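Local coordinates for tumor necrosis factor-inducible protein TSG-6 (PDB 2PF5), which binds hyaluronan through its Link domain and, as the whole protein, transfers heavy chains from inter-alpha-inhibitor to hyaluronan in remodelling extracellular matrix, at residues G1-E6 with D89-P95; K11-Y16 with A48-K54; K54-P60 with I75-R81. All coordinates share one frame; numbering follows the deposited sequence.

Interaction 1 (G1-E6 with D89-P95)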
loop_
_atom_site.group_PDB
_atom_site.type_symbol
_atom_site.label_atom_id
_atom_site.label_comp_id
_atom_site.label_asym_id
_atom_site.label_seq_id
_atom_site.Cartn_x
_atom_site.Cartn_y
_atom_site.Cartn_z
ATOM N N GLY A 1 -6.164 6.514 9.806
ATOM C CA GLY A 1 -4.744 6.082 9.818
ATOM C C GLY A 1 -4.528 5.348 8.494
ATOM O O GLY A 1 -5.200 5.622 7.495
ATOM N N VAL A 2 -3.614 4.399 8.499
ATOM C CA VAL A 2 -3.226 3.695 7.283
ATOM C C VAL A 2 -3.806 2.281 7.327
ATOM O O VAL A 2 -3.875 1.662 8.403
ATOM C CB VAL A 2 -1.678 3.655 7.187
ATOM C CG1 VAL A 2 -1.210 2.777 5.960
ATOM C CG2 VAL A 2 -1.121 5.092 7.105
ATOM N N TYR A 3 -4.224 1.755 6.182
ATOM C CA TYR A 3 -4.729 0.394 6.152
ATOM C C TYR A 3 -4.503 -0.269 4.804
ATOM O O TYR A 3 -4.234 0.410 3.817
ATOM C CB TYR A 3 -6.223 0.340 6.543
ATOM C CG TYR A 3 -7.156 1.087 5.609
ATOM C CD1 TYR A 3 -7.718 0.448 4.496
ATOM C CD2 TYR A 3 -7.490 2.431 5.848
ATOM C CE1 TYR A 3 -8.579 1.133 3.645
ATOM C CE2 TYR A 3 -8.357 3.113 5.019
ATOM C CZ TYR A 3 -8.911 2.451 3.923
ATOM O OH TYR A 3 -9.783 3.110 3.079
ATOM N N HIS A 4 -4.639 -1.592 4.791
ATOM C CA HIS A 4 -4.376 -2.403 3.590
ATOM C C HIS A 4 -5.704 -2.778 2.944
ATOM O O HIS A 4 -6.664 -3.152 3.648
ATOM C CB HIS A 4 -3.602 -3.644 4.003
ATOM C CG HIS A 4 -3.545 -4.730 2.969
ATOM N ND1 HIS A 4 -4.302 -5.876 3.065
ATOM C CD2 HIS A 4 -2.779 -4.875 1.858
ATOM C CE1 HIS A 4 -4.036 -6.668 2.036
ATOM N NE2 HIS A 4 -3.108 -6.086 1.295
ATOM N N ARG A 5 -5.751 -2.746 1.613
ATOM C CA ARG A 5 -6.961 -3.167 0.896
ATOM C C ARG A 5 -6.592 -4.037 -0.313
ATOM O O ARG A 5 -5.617 -3.753 -1.020
ATOM C CB ARG A 5 -7.800 -1.953 0.449
ATOM C CG ARG A 5 -8.619 -1.223 1.536
ATOM C CD ARG A 5 -9.988 -1.893 1.860
ATOM N NE ARG A 5 -10.739 -1.219 2.930
ATOM C CZ ARG A 5 -10.537 -1.346 4.246
ATOM N NH1 ARG A 5 -9.572 -2.127 4.752
ATOM N NH2 ARG A 5 -11.299 -0.656 5.074
ATOM N N GLU A 6 -7.367 -5.101 -0.518
ATOM C CA GLU A 6 -7.296 -5.944 -1.726
ATOM C C GLU A 6 -8.439 -5.568 -2.660
ATOM O O GLU A 6 -9.505 -5.106 -2.191
ATOM C CB GLU A 6 -7.578 -7.391 -1.357
ATOM C CG GLU A 6 -6.510 -8.089 -0.593
ATOM C CD GLU A 6 -6.825 -9.554 -0.454
ATOM O OE1 GLU A 6 -7.987 -9.960 -0.653
ATOM O OE2 GLU A 6 -5.907 -10.304 -0.146
ATOM N N ASP A 89 -1.676 -5.004 -4.125
ATOM C CA ASP A 89 -2.750 -4.525 -3.278
ATOM C C ASP A 89 -2.650 -2.995 -3.183
ATOM O O ASP A 89 -2.011 -2.346 -4.030
ATOM C CB ASP A 89 -2.685 -5.243 -1.913
ATOM C CG ASP A 89 -3.084 -6.709 -2.002
ATOM O OD1 ASP A 89 -3.764 -7.137 -2.980
ATOM O OD2 ASP A 89 -2.726 -7.453 -1.065
ATOM N N ALA A 90 -3.249 -2.407 -2.144
ATOM C CA ALA A 90 -3.223 -0.963 -1.953
ATOM C C ALA A 90 -3.004 -0.651 -0.470
ATOM O O ALA A 90 -3.532 -1.345 0.389
ATOM C CB ALA A 90 -4.538 -0.339 -2.422
ATOM N N TYR A 91 -2.227 0.393 -0.203
ATOM C CA TYR A 91 -2.111 0.990 1.138
ATOM C C TYR A 91 -2.762 2.355 1.097
ATOM O O TYR A 91 -2.319 3.243 0.358
ATOM C CB TYR A 91 -0.640 1.053 1.626
ATOM C CG TYR A 91 -0.212 -0.312 2.034
ATOM C CD1 TYR A 91 0.543 -1.100 1.163
ATOM C CD2 TYR A 91 -0.647 -0.876 3.259
ATOM C CE1 TYR A 91 0.911 -2.406 1.511
ATOM C CE2 TYR A 91 -0.302 -2.183 3.610
ATOM C CZ TYR A 91 0.488 -2.940 2.718
ATOM O OH TYR A 91 0.842 -4.234 3.022
ATOM N N CYS A 92 -3.857 2.490 1.850
ATOM C CA CYS A 92 -4.641 3.706 1.898
ATOM C C CYS A 92 -4.370 4.518 3.178
ATOM O O CYS A 92 -4.099 3.963 4.249
ATOM C CB CYS A 92 -6.127 3.383 1.900
ATOM S SG CYS A 92 -6.764 2.483 0.470
ATOM N N TYR A 93 -4.530 5.827 3.046
ATOM C CA TYR A 93 -4.532 6.750 4.186
ATOM C C TYR A 93 -5.880 7.483 4.274
ATOM O O TYR A 93 -6.297 8.169 3.327
ATOM C CB TYR A 93 -3.382 7.744 4.077
ATOM C CG TYR A 93 -3.389 8.719 5.249
ATOM C CD1 TYR A 93 -3.240 8.247 6.563
ATOM C CD2 TYR A 93 -3.548 10.078 5.057
ATOM C CE1 TYR A 93 -3.272 9.124 7.663
ATOM C CE2 TYR A 93 -3.566 10.995 6.174
ATOM C CZ TYR A 93 -3.403 10.476 7.458
ATOM O OH TYR A 93 -3.432 11.302 8.561
ATOM N N ASN A 94 -6.574 7.306 5.399
ATOM C CA ASN A 94 -7.826 8.026 5.660
ATOM C C ASN A 94 -7.811 8.431 7.138
ATOM O O ASN A 94 -8.185 7.615 7.970
ATOM C CB ASN A 94 -9.022 7.113 5.395
ATOM C CG ASN A 94 -10.330 7.856 5.296
ATOM O OD1 ASN A 94 -10.597 8.803 6.045
ATOM N ND2 ASN A 94 -11.184 7.399 4.404
ATOM N N PRO A 95 -7.400 9.668 7.466
ATOM C CA PRO A 95 -7.278 10.068 8.902
ATOM C C PRO A 95 -8.605 10.300 9.642
ATOM O O PRO A 95 -9.646 10.462 9.003
ATOM C CB PRO A 95 -6.506 11.381 8.823
ATOM C CG PRO A 95 -6.951 11.979 7.520
ATOM C CD PRO A 95 -7.030 10.777 6.566
HETATM O O HOH W 1 -3.561 -9.556 0.377
#

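Interaction 2 (K11-Y16 with A48-K54)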
loop_
_atom_site.group_PDB
_atom_site.type_symbol
_atom_site.label_atom_id
_atom_site.label_comp_id
_atom_site.label_asym_id
_atom_site.label_seq_id
_atom_site.Cartn_x
_atom_site.Cartn_y
_atom_site.Cartn_z
ATOM N N LYS A 11 -6.181 -11.161 -3.879
ATOM C CA LYS A 11 -4.842 -10.639 -3.635
ATOM C C LYS A 11 -4.131 -10.290 -4.956
ATOM O O LYS A 11 -4.221 -11.059 -5.929
ATOM C CB LYS A 11 -4.027 -11.693 -2.863
ATOM C CG LYS A 11 -2.612 -11.214 -2.492
ATOM C CD LYS A 11 -1.856 -12.281 -1.680
ATOM C CE LYS A 11 -0.616 -11.664 -1.031
ATOM N NZ LYS A 11 0.027 -12.665 -0.124
ATOM N N TYR A 12 -3.458 -9.146 -4.960
ATOM C CA TYR A 12 -2.636 -8.639 -6.079
ATOM C C TYR A 12 -3.436 -8.548 -7.383
ATOM O O TYR A 12 -3.125 -9.214 -8.386
ATOM C CB TYR A 12 -1.341 -9.470 -6.265
ATOM C CG TYR A 12 -0.360 -9.461 -5.087
ATOM C CD1 TYR A 12 -0.440 -8.510 -4.052
ATOM C CD2 TYR A 12 0.673 -10.377 -5.040
ATOM C CE1 TYR A 12 0.471 -8.530 -2.986
ATOM C CE2 TYR A 12 1.584 -10.399 -3.999
ATOM C CZ TYR A 12 1.497 -9.467 -2.986
ATOM O OH TYR A 12 2.431 -9.533 -1.973
ATOM N N LYS A 13 -4.490 -7.742 -7.355
ATOM C CA LYS A 13 -5.353 -7.588 -8.507
ATOM C C LYS A 13 -5.676 -6.109 -8.808
ATOM O O LYS A 13 -6.554 -5.820 -9.621
ATOM C CB LYS A 13 -6.612 -8.454 -8.309
ATOM C CG LYS A 13 -6.430 -9.871 -8.875
ATOM C CD LYS A 13 -7.190 -10.896 -8.095
ATOM C CE LYS A 13 -6.891 -12.308 -8.609
ATOM N NZ LYS A 13 -7.323 -12.551 -10.025
ATOM N N LEU A 14 -4.957 -5.175 -8.177
ATOM C CA LEU A 14 -5.161 -3.750 -8.451
ATOM C C LEU A 14 -3.994 -3.140 -9.214
ATOM O O LEU A 14 -2.848 -3.256 -8.796
ATOM C CB LEU A 14 -5.378 -2.921 -7.160
ATOM C CG LEU A 14 -6.577 -3.332 -6.291
ATOM C CD1 LEU A 14 -6.367 -2.731 -4.889
ATOM C CD2 LEU A 14 -7.855 -2.856 -6.880
ATOM N N THR A 15 -4.298 -2.461 -10.327
ATOM C CA THR A 15 -3.298 -1.623 -10.995
ATOM C C THR A 15 -3.107 -0.392 -10.125
ATOM O O THR A 15 -3.892 -0.165 -9.177
ATOM C CB THR A 15 -3.751 -1.172 -12.397
ATOM O OG1 THR A 15 -4.919 -0.354 -12.253
ATOM C CG2 THR A 15 -4.070 -2.397 -13.319
ATOM N N TYR A 16 -2.097 0.418 -10.441
ATOM C CA TYR A 16 -1.860 1.648 -9.705
ATOM C C TYR A 16 -3.101 2.544 -9.724
ATOM O O TYR A 16 -3.531 3.039 -8.691
ATOM C CB TYR A 16 -0.663 2.423 -10.275
ATOM C CG TYR A 16 -0.429 3.748 -9.571
ATOM C CD1 TYR A 16 -0.173 3.777 -8.193
ATOM C CD2 TYR A 16 -0.467 4.963 -10.269
ATOM C CE1 TYR A 16 0.026 4.977 -7.520
ATOM C CE2 TYR A 16 -0.235 6.195 -9.594
ATOM C CZ TYR A 16 -0.010 6.177 -8.218
ATOM O OH TYR A 16 0.242 7.331 -7.504
ATOM N N ALA A 48 1.997 -8.186 2.480
ATOM C CA ALA A 48 1.369 -8.069 1.160
ATOM C C ALA A 48 1.793 -6.775 0.504
ATOM O O ALA A 48 1.512 -5.673 1.015
ATOM C CB ALA A 48 -0.178 -8.140 1.273
ATOM N N ALA A 49 2.466 -6.894 -0.642
ATOM C CA ALA A 49 2.944 -5.724 -1.355
ATOM C C ALA A 49 1.724 -4.940 -1.852
ATOM O O ALA A 49 0.765 -5.536 -2.375
ATOM C CB ALA A 49 3.833 -6.165 -2.540
ATOM N N GLY A 50 1.772 -3.625 -1.713
ATOM C CA GLY A 50 0.717 -2.761 -2.199
ATOM C C GLY A 50 1.219 -1.464 -2.790
ATOM O O GLY A 50 2.246 -0.945 -2.372
ATOM N N TRP A 51 0.441 -0.916 -3.728
ATOM C CA TRP A 51 0.628 0.444 -4.219
ATOM C C TRP A 51 0.487 1.494 -3.099
ATOM O O TRP A 51 -0.362 1.379 -2.198
ATOM C CB TRP A 51 -0.394 0.775 -5.318
ATOM C CG TRP A 51 -0.246 -0.055 -6.583
ATOM C CD1 TRP A 51 -1.044 -1.092 -6.993
ATOM C CD2 TRP A 51 0.753 0.122 -7.603
ATOM N NE1 TRP A 51 -0.585 -1.579 -8.217
ATOM C CE2 TRP A 51 0.514 -0.846 -8.601
ATOM C CE3 TRP A 51 1.831 1.010 -7.761
ATOM C CZ2 TRP A 51 1.308 -0.945 -9.774
ATOM C CZ3 TRP A 51 2.653 0.895 -8.909
ATOM C CH2 TRP A 51 2.369 -0.076 -9.906
ATOM N N MET A 52 1.315 2.524 -3.201
ATOM C CA MET A 52 1.239 3.678 -2.316
ATOM C C MET A 52 1.518 4.932 -3.123
ATOM O O MET A 52 1.668 4.857 -4.339
ATOM C CB MET A 52 2.162 3.485 -1.087
ATOM C CG MET A 52 3.646 3.644 -1.379
ATOM S SD MET A 52 4.744 3.162 0.012
ATOM C CE MET A 52 4.737 1.445 -0.246
ATOM N N ALA A 53 1.583 6.093 -2.469
ATOM C CA ALA A 53 1.723 7.348 -3.183
ATOM C C ALA A 53 2.940 7.328 -4.131
ATOM O O ALA A 53 3.978 6.709 -3.864
ATOM C CB ALA A 53 1.819 8.507 -2.226
ATOM N N LYS A 54 2.772 7.994 -5.263
ATOM C CA LYS A 54 3.839 8.175 -6.243
ATOM C C LYS A 54 4.107 6.934 -7.098
ATOM O O LYS A 54 5.026 6.911 -7.885
ATOM C CB LYS A 54 5.131 8.641 -5.574
ATOM C CG LYS A 54 5.118 10.054 -5.063
ATOM C CD LYS A 54 6.487 10.468 -4.581
ATOM C CE LYS A 54 7.429 10.767 -5.754
ATOM N NZ LYS A 54 8.885 10.427 -5.548
HETATM O O HOH W 2 0.292 9.672 -5.791
#

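Interaction 3 (K54-P60 with I75-R81)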
loop_
_atom_site.group_PDB
_atom_site.type_symbol
_atom_site.label_atom_id
_atom_site.label_comp_id
_atom_site.label_asym_id
_atom_site.label_seq_id
_atom_site.Cartn_x
_atom_site.Cartn_y
_atom_site.Cartn_z
ATOM N N LYS A 54 2.772 7.994 -5.263
ATOM C CA LYS A 54 3.839 8.175 -6.243
ATOM C C LYS A 54 4.107 6.934 -7.098
ATOM O O LYS A 54 5.026 6.911 -7.885
ATOM C CB LYS A 54 5.131 8.641 -5.574
ATOM C CG LYS A 54 5.118 10.054 -5.063
ATOM C CD LYS A 54 6.487 10.468 -4.581
ATOM C CE LYS A 54 7.429 10.767 -5.754
ATOM N NZ LYS A 54 8.885 10.427 -5.548
ATOM N N GLY A 55 3.295 5.906 -6.914
ATOM C CA GLY A 55 3.486 4.634 -7.571
ATOM C C GLY A 55 4.558 3.720 -7.003
ATOM O O GLY A 55 4.999 2.809 -7.663
ATOM N N ARG A 56 4.976 3.964 -5.771
ATOM C CA ARG A 56 5.766 2.996 -5.033
ATOM C C ARG A 56 4.966 1.751 -4.659
ATOM O O ARG A 56 3.779 1.836 -4.458
ATOM C CB ARG A 56 6.339 3.637 -3.776
ATOM C CG ARG A 56 7.513 2.894 -3.186
ATOM C CD ARG A 56 8.256 3.648 -2.105
ATOM N NE ARG A 56 8.866 4.863 -2.596
ATOM C CZ ARG A 56 9.949 4.885 -3.334
ATOM N NH1 ARG A 56 10.562 3.762 -3.628
ATOM N NH2 ARG A 56 10.435 6.030 -3.754
ATOM N N VAL A 57 5.633 0.607 -4.544
ATOM C CA VAL A 57 4.997 -0.588 -4.041
ATOM C C VAL A 57 5.858 -1.056 -2.877
ATOM O O VAL A 57 7.066 -1.017 -2.942
ATOM C CB VAL A 57 4.892 -1.666 -5.124
ATOM C CG1 VAL A 57 4.462 -3.032 -4.524
ATOM C CG2 VAL A 57 3.886 -1.231 -6.207
ATOM N N GLY A 58 5.236 -1.510 -1.801
ATOM C CA GLY A 58 6.037 -2.075 -0.726
ATOM C C GLY A 58 5.117 -2.639 0.334
ATOM O O GLY A 58 3.908 -2.759 0.128
ATOM N N TYR A 59 5.696 -3.006 1.470
ATOM C CA TYR A 59 4.838 -3.522 2.560
ATOM C C TYR A 59 5.550 -3.425 3.889
ATOM O O TYR A 59 6.767 -3.550 3.935
ATOM C CB TYR A 59 4.386 -4.965 2.310
ATOM C CG TYR A 59 5.473 -6.006 2.142
ATOM C CD1 TYR A 59 5.889 -6.795 3.225
ATOM C CD2 TYR A 59 6.033 -6.269 0.886
ATOM C CE1 TYR A 59 6.863 -7.793 3.073
ATOM C CE2 TYR A 59 7.022 -7.276 0.726
ATOM C CZ TYR A 59 7.419 -8.022 1.817
ATOM O OH TYR A 59 8.370 -9.002 1.670
ATOM N N PRO A 60 4.773 -3.198 4.974
ATOM C CA PRO A 60 5.401 -2.986 6.279
ATOM C C PRO A 60 5.647 -4.255 7.093
ATOM O O PRO A 60 4.714 -5.062 7.302
ATOM C CB PRO A 60 4.394 -2.065 7.002
ATOM C CG PRO A 60 3.053 -2.417 6.443
ATOM C CD PRO A 60 3.302 -2.988 5.012
ATOM N N ILE A 75 9.903 -1.159 5.991
ATOM C CA ILE A 75 9.119 -1.291 4.766
ATOM C C ILE A 75 10.005 -1.968 3.732
ATOM O O ILE A 75 11.135 -1.531 3.495
ATOM C CB ILE A 75 8.624 0.078 4.274
ATOM C CG1 ILE A 75 7.621 0.676 5.291
ATOM C CG2 ILE A 75 7.945 -0.037 2.842
ATOM C CD1 ILE A 75 7.307 2.110 4.996
ATOM N N ILE A 76 9.518 -3.061 3.149
ATOM C CA ILE A 76 10.241 -3.721 2.066
ATOM C C ILE A 76 9.882 -2.883 0.838
ATOM O O ILE A 76 8.697 -2.723 0.525
ATOM C CB ILE A 76 9.804 -5.204 1.907
ATOM C CG1 ILE A 76 10.018 -5.966 3.231
ATOM C CG2 ILE A 76 10.505 -5.875 0.671
ATOM C CD1 ILE A 76 11.475 -6.057 3.701
ATOM N N ASP A 77 10.889 -2.282 0.196
ATOM C CA ASP A 77 10.625 -1.326 -0.888
ATOM C C ASP A 77 10.726 -2.082 -2.240
ATOM O O ASP A 77 11.780 -2.574 -2.578
ATOM C CB ASP A 77 11.668 -0.163 -0.794
ATOM C CG ASP A 77 11.572 0.847 -1.954
ATOM O OD1 ASP A 77 10.448 1.123 -2.443
ATOM O OD2 ASP A 77 12.630 1.411 -2.316
ATOM N N TYR A 78 9.626 -2.186 -2.988
ATOM C CA TYR A 78 9.698 -2.719 -4.360
ATOM C C TYR A 78 9.903 -1.567 -5.351
ATOM O O TYR A 78 9.927 -1.769 -6.567
ATOM C CB TYR A 78 8.405 -3.471 -4.710
ATOM C CG TYR A 78 8.255 -4.872 -4.128
ATOM C CD1 TYR A 78 9.167 -5.399 -3.207
ATOM C CD2 TYR A 78 7.163 -5.660 -4.496
ATOM C CE1 TYR A 78 9.014 -6.690 -2.703
ATOM C CE2 TYR A 78 6.984 -6.931 -3.973
ATOM C CZ TYR A 78 7.904 -7.442 -3.087
ATOM O OH TYR A 78 7.716 -8.736 -2.609
ATOM N N GLY A 79 10.072 -0.351 -4.826
ATOM C CA GLY A 79 10.366 0.814 -5.654
ATOM C C GLY A 79 9.183 1.455 -6.370
ATOM O O GLY A 79 8.100 0.911 -6.412
ATOM N N ILE A 80 9.416 2.619 -6.975
ATOM C CA ILE A 80 8.384 3.188 -7.848
ATOM C C ILE A 80 8.477 2.411 -9.164
ATOM O O ILE A 80 9.539 2.422 -9.816
ATOM C CB ILE A 80 8.603 4.675 -8.074
ATOM C CG1 ILE A 80 8.381 5.443 -6.741
ATOM C CG2 ILE A 80 7.656 5.198 -9.214
ATOM C CD1 ILE A 80 8.953 6.843 -6.830
ATOM N N ARG A 81 7.375 1.746 -9.500
ATOM C CA ARG A 81 7.279 0.764 -10.588
ATOM C C ARG A 81 7.121 1.473 -11.918
ATOM O O ARG A 81 6.264 2.346 -12.077
ATOM C CB ARG A 81 6.084 -0.167 -10.365
ATOM C CG ARG A 81 6.005 -0.794 -8.893
ATOM C CD ARG A 81 7.235 -1.620 -8.558
ATOM N NE ARG A 81 7.451 -2.699 -9.515
ATOM C CZ ARG A 81 8.614 -3.306 -9.760
ATOM N NH1 ARG A 81 8.646 -4.246 -10.693
ATOM N NH2 ARG A 81 9.752 -2.970 -9.132
HETATM O O HOH W 3 9.490 -9.522 -0.850
#

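Interaction 1 (G1-E6 with D89-P95)
Y3 lays its ring over C92 on the neighbouring strand. C92 CB lies over one face of the ring, 3.6 Å from Y3 CZ, in a CH-pi contact, and C92 SG approaches more obliquely. The ring is turned across the strand pair because its CG sits between the backbone N and the carbonyl carbon (chi1 63°). The CB of N94 meets the rim of the same ring near its plane, 4.1 Å from Y3 CE2. In one of its two conformers R5 sets a guanidinium face against Y3 CE1 and forms a salt bridge through NE with E26, which also bonds Y3 OH. These segments carry the terminal strands of the Link module, 2-5 and 89-93, paired antiparallel as in the related C-type lectin fold: Y3 and C92 exchange two backbone hydrogen bonds, as do R5 and A90, and a disulfide from C92 to C23 ties the pair to helix 16-25. The opposite face of the sheet carries the non-hydrogen-bonded pairs V2-Y93 and H4-Y91. With chi1 at 166°, H4 reaches D89, its NE2 donating to D89 OD2 at 2.8 Å. The carboxylate oxygen lies in the imidazole plane, but the donor comes from above the carboxylate plane. A water also donates to D89 OD2, at 2.7 Å, and to E6 OE2; it probably eases the repulsion between two carboxylates whose nearest oxygens, E6 OE2 and D89 OD2, are 4.4 Å apart. Meanwhile D89 OD1 is engaged by Y12 N. H4 CB packs 3.6 Å from Y91 CE2, the two rings inclined at 47°, and Y91 sends its hydroxyl on to A48 O. Further along, V2 crosses Y93 at about a right angle, V2 CG2 lying 3.8 Å from Y93 CD1.

Interaction 2 (K11-Y16 with A48-K54)
W51 presses its indole against the backbone of Y16, and this is the dense part of the contact. Y16 CA stands almost squarely over the five-membered ring, 9° off its normal, with Y16 N over the same indole, 3.4 Å from W51 CE2. At the indole edge, W51 NE1 donates to L14 O at 2.9 Å; the oxygen lies near the ring plane, yet the bond is bent (135° at the hydrogen). Y16, whose CG lies anti to the backbone N (chi1 177°), carries its ring obliquely across the indole, Y16 CD1 reaching W51 CE3 at 3.4 Å, neither stacked nor edge-to-face.

Toward both ends the contact thins out. On one side the Y12 hydroxyl accepts a fairly straight bond from A49 N (3.0 Å from Y12 OH), while Y12 CE1 passes 3.1 Å from A49 O; exposed K11 lays its CE over a face of the Y12 ring and reaches A48 CB only at 4.2 Å from K11 CE. On the other, a water joins Y16 OH to the backbone N of exposed K54.

W88 meets both W51 and Y12 edge-to-face. T15 is the N-cap of helix 16-25, and W51 of strand 50-51 packs against Y16, the first residue of that helix, joining the start of a helix to the sheet of the Link module's alpha/beta fold.

Interaction 3 (K54-P60 with I75-R81)
V57 and Y59, on one face of strand 56-60, form the apolar centre with I76, Y78 and the aliphatic part of R81. V57 splits its methyls between two partners: CG2 presses on R81 CG at 3.4 Å and CG1 on Y78 CD2 at 3.8 Å. A chi1 of 59° turns the Y59 ring alongside I76, pointing the same way; I76 CB lies over one ring face in a CH-pi contact, and I76 CG1 is 3.6 Å from Y59 CZ. The edge of the same ring is directed at the face of Y78 in an offset edge-to-face pair with planes at 89°. G58 lets the backbones come close, its CA 3.0 Å from I76 O. Y59 and I76 exchange two backbone bonds, but V57 faces two residues, accepting from Y78 N and donating to G79 O: a beta bulge, which puts the Y78 side chain on the V57 and Y59 face.

Farther out, one water bridges the hydroxyls of Y59 and Y78. On the reverse face R56 reaches across the partner strand, its chain bent at chi3 (-63°), and its NH1 forms a salt bridge with D77 OD1 at 2.9 Å, on the syn side. G79 N approaches D77 OD1 from the opposite face of the carboxylate plane, 2.8 Å away, closing an Asx turn; the two donors would hold this carboxylate from rotating. I80 CG1 lies over one face of the R56 guanidinium, toward its rim. R81 NH2 bends back to Y78 O, its NE reaching E86.

Strand 74-80 lies at one margin of the sheet; strand 56-61 is flanked on its other side by strand 50-51, P60 and I75 lean on helix 33-41, V57 touches W51, and Y59 packs on Y91 of strand 89-93.

How the interactions relate
All three contacts feed one mixed sheet. Interaction 1 closes the chain ends, interaction 3 forms the strand pair near the far margin, and interaction 2 lies between them, its strand 50-51 adjoining both 89-93 and 56-61. Two side chains of strand 89-93 reach the segments of interaction 2; G50 N to G58 O joins 2 and 3, which also share K54. Interaction 1 is a regular antiparallel pairing and interaction 3 one broken by a bulge, each with a carboxylate, D89 or D77, accepting from a side chain of the partner strand, whereas interaction 2 relies on a buried indole and few hydrogen bonds. W51, V57 and Y91 are buried, whereas D77, I80 and K54 lie at the surface.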